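Thermostable carboxypeptidase 1 (Pyrococcus furiosus, PDB 1KA2) removes amino acids one after another from the C-terminus of peptides, acting as a cobalt-dependent metallocarboxypeptidase of broad specificity. Local coordinates at residues E132-K143 and M373-L383. Sequence-based numbering, arbitrary orientation.
Sequences EPWLDKIISLAK and MVSEEIKAKDL
The carboxylates of Asp136 and Glu132 each have one face turned to the 3-10 segment 380-382. CB of Ala380 lies above one face of the Asp136 group, displaced past its oxygens, with CB 3.0 Å from OD1. The Ala380 amide comes from that same side, 21° out of the carboxylate plane, and bonds the syn side of OD1 (N to OD1 3.2 Å). Over the Glu132 carboxylate stands CB of Lys381, nearest its OE2 at 3.4 Å, the two side chains running alongside each other. One water joins the acids, donating to Glu132 OE2 and Asp136 OD2 while accepting from Lys381 N, so that both leading amides of the turn are satisfied. Beneath this polar edge, Leu135 CD1 presses on Leu383 CD1 at a tight 3.5 Å. Ile139 crosses Met373 at about a right angle, its CG1 3.8 Å from the CE methyl.

At the other end, Lys143 bends at its last two torsions (chi3 116°, chi4 64°), carrying NZ round to the C-terminal end of helix 359-375. There NZ donates to Met373 O in the last turn and to O of Glu376, the first residue beyond it, both at 3.0 Å and from outside the carbonyl planes; its positive charge probably suits the negative end of that helix dipole. With an alanine in place of Lys143, these two carbonyls would probably lose their shared ammonium partner, and the turn after the helix its polar tie to 132-143.

The contact thus ties the first turns of helix 132-149 to the link between helices 359-375 and 383-395, well away from the metal site. Trp134 and Ile138 turn instead to helix 102-124. Trp412 of helix 411-414 touches Leu135 and Met373, while Leu159 of helix 155-163 packs against Ala142 and Val374.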
loop_
_atom_site.group_PDB
_atom_site.type_symbol
_atom_site.label_atom_id
_atom_site.label_comp_id
_atom_site.label_asym_id
_atom_site.label_seq_id
_atom_site.Cartn_x
_atom_site.Cartn_y
_atom_site.Cartn_z
ATOM N N GLU A 132 29.301 -2.105 -20.470
ATOM C CA GLU A 132 29.966 -3.247 -21.092
ATOM C C GLU A 132 30.402 -4.373 -20.152
ATOM O O GLU A 132 29.914 -5.499 -20.265
ATOM C CB GLU A 132 31.172 -2.776 -21.911
ATOM C CG GLU A 132 31.674 -3.808 -22.919
ATOM C CD GLU A 132 33.097 -3.536 -23.376
ATOM O OE1 GLU A 132 33.419 -2.364 -23.656
ATOM O OE2 GLU A 132 33.893 -4.495 -23.461
ATOM N N PRO A 133 31.332 -4.099 -19.220
ATOM C CA PRO A 133 31.750 -5.183 -18.321
ATOM C C PRO A 133 30.572 -5.819 -17.584
ATOM O O PRO A 133 30.546 -7.029 -17.381
ATOM C CB PRO A 133 32.740 -4.494 -17.380
ATOM C CG PRO A 133 32.217 -3.090 -17.317
ATOM C CD PRO A 133 31.885 -2.808 -18.772
ATOM N N TRP A 134 29.600 -5.001 -17.193
ATOM C CA TRP A 134 28.418 -5.502 -16.498
ATOM C C TRP A 134 27.625 -6.436 -17.394
ATOM O O TRP A 134 27.009 -7.394 -16.907
ATOM C CB TRP A 134 27.521 -4.351 -16.041
ATOM C CG TRP A 134 28.095 -3.594 -14.894
ATOM C CD1 TRP A 134 28.663 -2.354 -14.927
ATOM C CD2 TRP A 134 28.213 -4.054 -13.546
ATOM N NE1 TRP A 134 29.132 -2.013 -13.682
ATOM C CE2 TRP A 134 28.870 -3.040 -12.813
ATOM C CE3 TRP A 134 27.829 -5.230 -12.882
ATOM C CZ2 TRP A 134 29.152 -3.165 -11.447
ATOM C CZ3 TRP A 134 28.109 -5.354 -11.529
ATOM C CH2 TRP A 134 28.767 -4.327 -10.826
ATOM N N LEU A 135 27.641 -6.162 -18.699
ATOM C CA LEU A 135 26.919 -7.002 -19.651
ATOM C C LEU A 135 27.604 -8.364 -19.777
ATOM O O LEU A 135 26.941 -9.383 -19.954
ATOM C CB LEU A 135 26.845 -6.339 -21.026
ATOM C CG LEU A 135 25.473 -6.378 -21.714
ATOM C CD1 LEU A 135 25.630 -6.070 -23.208
ATOM C CD2 LEU A 135 24.826 -7.731 -21.525
ATOM N N ASP A 136 28.932 -8.383 -19.694
ATOM C CA ASP A 136 29.668 -9.642 -19.778
ATOM C C ASP A 136 29.364 -10.479 -18.534
ATOM O O ASP A 136 29.269 -11.701 -18.608
ATOM C CB ASP A 136 31.182 -9.395 -19.881
ATOM C CG ASP A 136 31.607 -8.911 -21.257
ATOM O OD1 ASP A 136 31.246 -9.573 -22.256
ATOM O OD2 ASP A 136 32.310 -7.874 -21.343
ATOM N N LYS A 137 29.221 -9.818 -17.390
ATOM C CA LYS A 137 28.917 -10.527 -16.154
ATOM C C LYS A 137 27.519 -11.116 -16.224
ATOM O O LYS A 137 27.282 -12.224 -15.748
ATOM C CB LYS A 137 29.009 -9.591 -14.950
ATOM C CG LYS A 137 30.423 -9.255 -14.510
ATOM C CD LYS A 137 30.385 -8.346 -13.293
ATOM C CE LYS A 137 31.777 -8.004 -12.789
ATOM N NZ LYS A 137 31.702 -7.120 -11.592
ATOM N N ILE A 138 26.593 -10.376 -16.821
ATOM C CA ILE A 138 25.221 -10.849 -16.933
ATOM C C ILE A 138 25.106 -11.976 -17.955
ATOM O O ILE A 138 24.259 -12.856 -17.819
ATOM C CB ILE A 138 24.265 -9.675 -17.269
ATOM C CG1 ILE A 138 24.177 -8.745 -16.050
ATOM C CG2 ILE A 138 22.893 -10.196 -17.649
ATOM C CD1 ILE A 138 23.233 -7.597 -16.202
ATOM N N ILE A 139 25.964 -11.974 -18.968
ATOM C CA ILE A 139 25.929 -13.047 -19.955
ATOM C C ILE A 139 26.388 -14.339 -19.274
ATOM O O ILE A 139 25.798 -15.407 -19.467
ATOM C CB ILE A 139 26.832 -12.725 -21.174
ATOM C CG1 ILE A 139 26.111 -11.727 -22.091
ATOM C CG2 ILE A 139 27.158 -13.994 -21.950
ATOM C CD1 ILE A 139 26.987 -11.113 -23.164
ATOM N N SER A 140 27.426 -14.237 -18.452
ATOM C CA SER A 140 27.929 -15.410 -17.756
ATOM C C SER A 140 26.877 -15.967 -16.799
ATOM O O SER A 140 26.733 -17.177 -16.672
ATOM C CB SER A 140 29.202 -15.075 -16.974
ATOM O OG SER A 140 29.739 -16.249 -16.371
ATOM N N LEU A 141 26.152 -15.083 -16.119
ATOM C CA LEU A 141 25.108 -15.509 -15.182
ATOM C C LEU A 141 23.965 -16.216 -15.923
ATOM O O LEU A 141 23.425 -17.213 -15.442
ATOM C CB LEU A 141 24.561 -14.302 -14.412
ATOM C CG LEU A 141 25.552 -13.528 -13.530
ATOM C CD1 LEU A 141 24.843 -12.319 -12.935
ATOM C CD2 LEU A 141 26.110 -14.427 -12.421
ATOM N N ALA A 142 23.605 -15.692 -17.094
ATOM C CA ALA A 142 22.545 -16.279 -17.908
ATOM C C ALA A 142 22.889 -17.718 -18.314
ATOM O O ALA A 142 22.057 -18.618 -18.201
ATOM C CB ALA A 142 22.314 -15.434 -19.151
ATOM N N LYS A 143 24.114 -17.927 -18.794
ATOM C CA LYS A 143 24.548 -19.262 -19.201
ATOM C C LYS A 143 24.519 -20.189 -17.994
ATOM O O LYS A 143 23.962 -21.287 -18.064
ATOM C CB LYS A 143 25.956 -19.215 -19.798
ATOM C CG LYS A 143 26.046 -18.530 -21.159
ATOM C CD LYS A 143 27.436 -17.942 -21.379
ATOM C CE LYS A 143 28.174 -18.592 -22.534
ATOM N NZ LYS A 143 27.503 -18.351 -23.837
ATOM N N MET A 373 24.345 -14.771 -27.484
ATOM C CA MET A 373 24.991 -14.487 -26.199
ATOM C C MET A 373 25.076 -15.682 -25.245
ATOM O O MET A 373 26.058 -15.862 -24.521
ATOM C CB MET A 373 24.248 -13.332 -25.501
ATOM C CG MET A 373 24.430 -11.958 -26.149
ATOM S SD MET A 373 23.029 -10.843 -25.911
ATOM C CE MET A 373 23.067 -10.662 -24.136
ATOM N N VAL A 374 24.032 -16.495 -25.239
ATOM C CA VAL A 374 23.972 -17.656 -24.364
ATOM C C VAL A 374 24.417 -18.961 -25.042
ATOM O O VAL A 374 24.699 -19.953 -24.375
ATOM C CB VAL A 374 22.548 -17.792 -23.793
ATOM C CG1 VAL A 374 22.460 -18.983 -22.855
ATOM C CG2 VAL A 374 22.196 -16.514 -23.067
ATOM N N SER A 375 24.478 -18.948 -26.372
ATOM C CA SER A 375 24.897 -20.128 -27.141
ATOM C C SER A 375 26.390 -20.134 -27.449
ATOM O O SER A 375 27.152 -20.929 -26.900
ATOM C CB SER A 375 24.153 -20.214 -28.476
ATOM O OG SER A 375 22.774 -20.404 -28.286
ATOM N N GLU A 376 26.800 -19.258 -28.355
ATOM C CA GLU A 376 28.199 -19.172 -28.745
ATOM C C GLU A 376 28.930 -18.322 -27.708
ATOM O O GLU A 376 28.345 -17.936 -26.696
ATOM C CB GLU A 376 28.309 -18.532 -30.128
ATOM C CG GLU A 376 29.413 -19.111 -30.990
ATOM C CD GLU A 376 29.121 -20.548 -31.398
ATOM O OE1 GLU A 376 30.003 -21.184 -32.015
ATOM O OE2 GLU A 376 28.002 -21.026 -31.102
ATOM N N GLU A 377 30.209 -18.046 -27.937
ATOM C CA GLU A 377 30.972 -17.223 -26.999
ATOM C C GLU A 377 30.929 -15.790 -27.522
ATOM O O GLU A 377 31.889 -15.291 -28.107
ATOM C CB GLU A 377 32.420 -17.730 -26.895
ATOM C CG GLU A 377 33.441 -16.751 -26.305
ATOM C CD GLU A 377 33.053 -16.228 -24.927
ATOM O OE1 GLU A 377 32.815 -17.053 -24.014
ATOM O OE2 GLU A 377 32.986 -14.989 -24.768
ATOM N N ILE A 378 29.795 -15.130 -27.314
ATOM C CA ILE A 378 29.650 -13.761 -27.771
ATOM C C ILE A 378 30.341 -12.780 -26.837
ATOM O O ILE A 378 30.434 -12.972 -25.627
ATOM C CB ILE A 378 28.194 -13.364 -27.932
ATOM C CG1 ILE A 378 27.519 -14.360 -28.875
ATOM C CG2 ILE A 378 28.119 -11.943 -28.486
ATOM C CD1 ILE A 378 28.176 -14.463 -30.228
ATOM N N LYS A 379 30.797 -11.697 -27.437
ATOM C CA LYS A 379 31.531 -10.649 -26.755
ATOM C C LYS A 379 30.733 -9.351 -26.593
ATOM O O LYS A 379 30.265 -8.782 -27.573
ATOM C CB LYS A 379 32.810 -10.420 -27.562
ATOM C CG LYS A 379 32.695 -10.874 -29.040
ATOM C CD LYS A 379 33.585 -12.090 -29.332
ATOM C CE LYS A 379 34.936 -11.949 -28.616
ATOM N NZ LYS A 379 35.885 -13.046 -28.909
ATOM N N ALA A 380 30.587 -8.887 -25.356
ATOM C CA ALA A 380 29.824 -7.667 -25.095
ATOM C C ALA A 380 30.258 -6.489 -25.959
ATOM O O ALA A 380 29.429 -5.764 -26.524
ATOM C CB ALA A 380 29.935 -7.289 -23.638
ATOM N N LYS A 381 31.568 -6.297 -26.045
ATOM C CA LYS A 381 32.125 -5.212 -26.837
ATOM C C LYS A 381 31.684 -5.313 -28.295
ATOM O O LYS A 381 31.748 -4.343 -29.026
ATOM C CB LYS A 381 33.651 -5.241 -26.789
ATOM C CG LYS A 381 34.250 -6.410 -27.558
ATOM C CD LYS A 381 35.690 -6.116 -27.958
ATOM C CE LYS A 381 36.218 -7.131 -28.972
ATOM N NZ LYS A 381 37.517 -6.733 -29.587
ATOM N N ASP A 382 31.241 -6.490 -28.715
ATOM C CA ASP A 382 30.810 -6.683 -30.094
ATOM C C ASP A 382 29.307 -6.631 -30.326
ATOM O O ASP A 382 28.850 -6.693 -31.469
ATOM C CB ASP A 382 31.361 -8.012 -30.619
ATOM C CG ASP A 382 32.843 -7.944 -30.921
ATOM O OD1 ASP A 382 33.181 -7.811 -32.110
ATOM O OD2 ASP A 382 33.650 -8.010 -29.974
ATOM N N LEU A 383 28.544 -6.526 -29.245
ATOM C CA LEU A 383 27.090 -6.486 -29.350
ATOM C C LEU A 383 26.544 -5.228 -30.042
ATOM O O LEU A 383 25.682 -5.319 -30.925
ATOM C CB LEU A 383 26.462 -6.653 -27.960
ATOM C CG LEU A 383 26.652 -8.057 -27.372
ATOM C CD1 LEU A 383 26.079 -8.124 -25.967
ATOM C CD2 LEU A 383 25.978 -9.094 -28.280
HETATM O O HOH W 1 33.168 -7.014 -23.946
#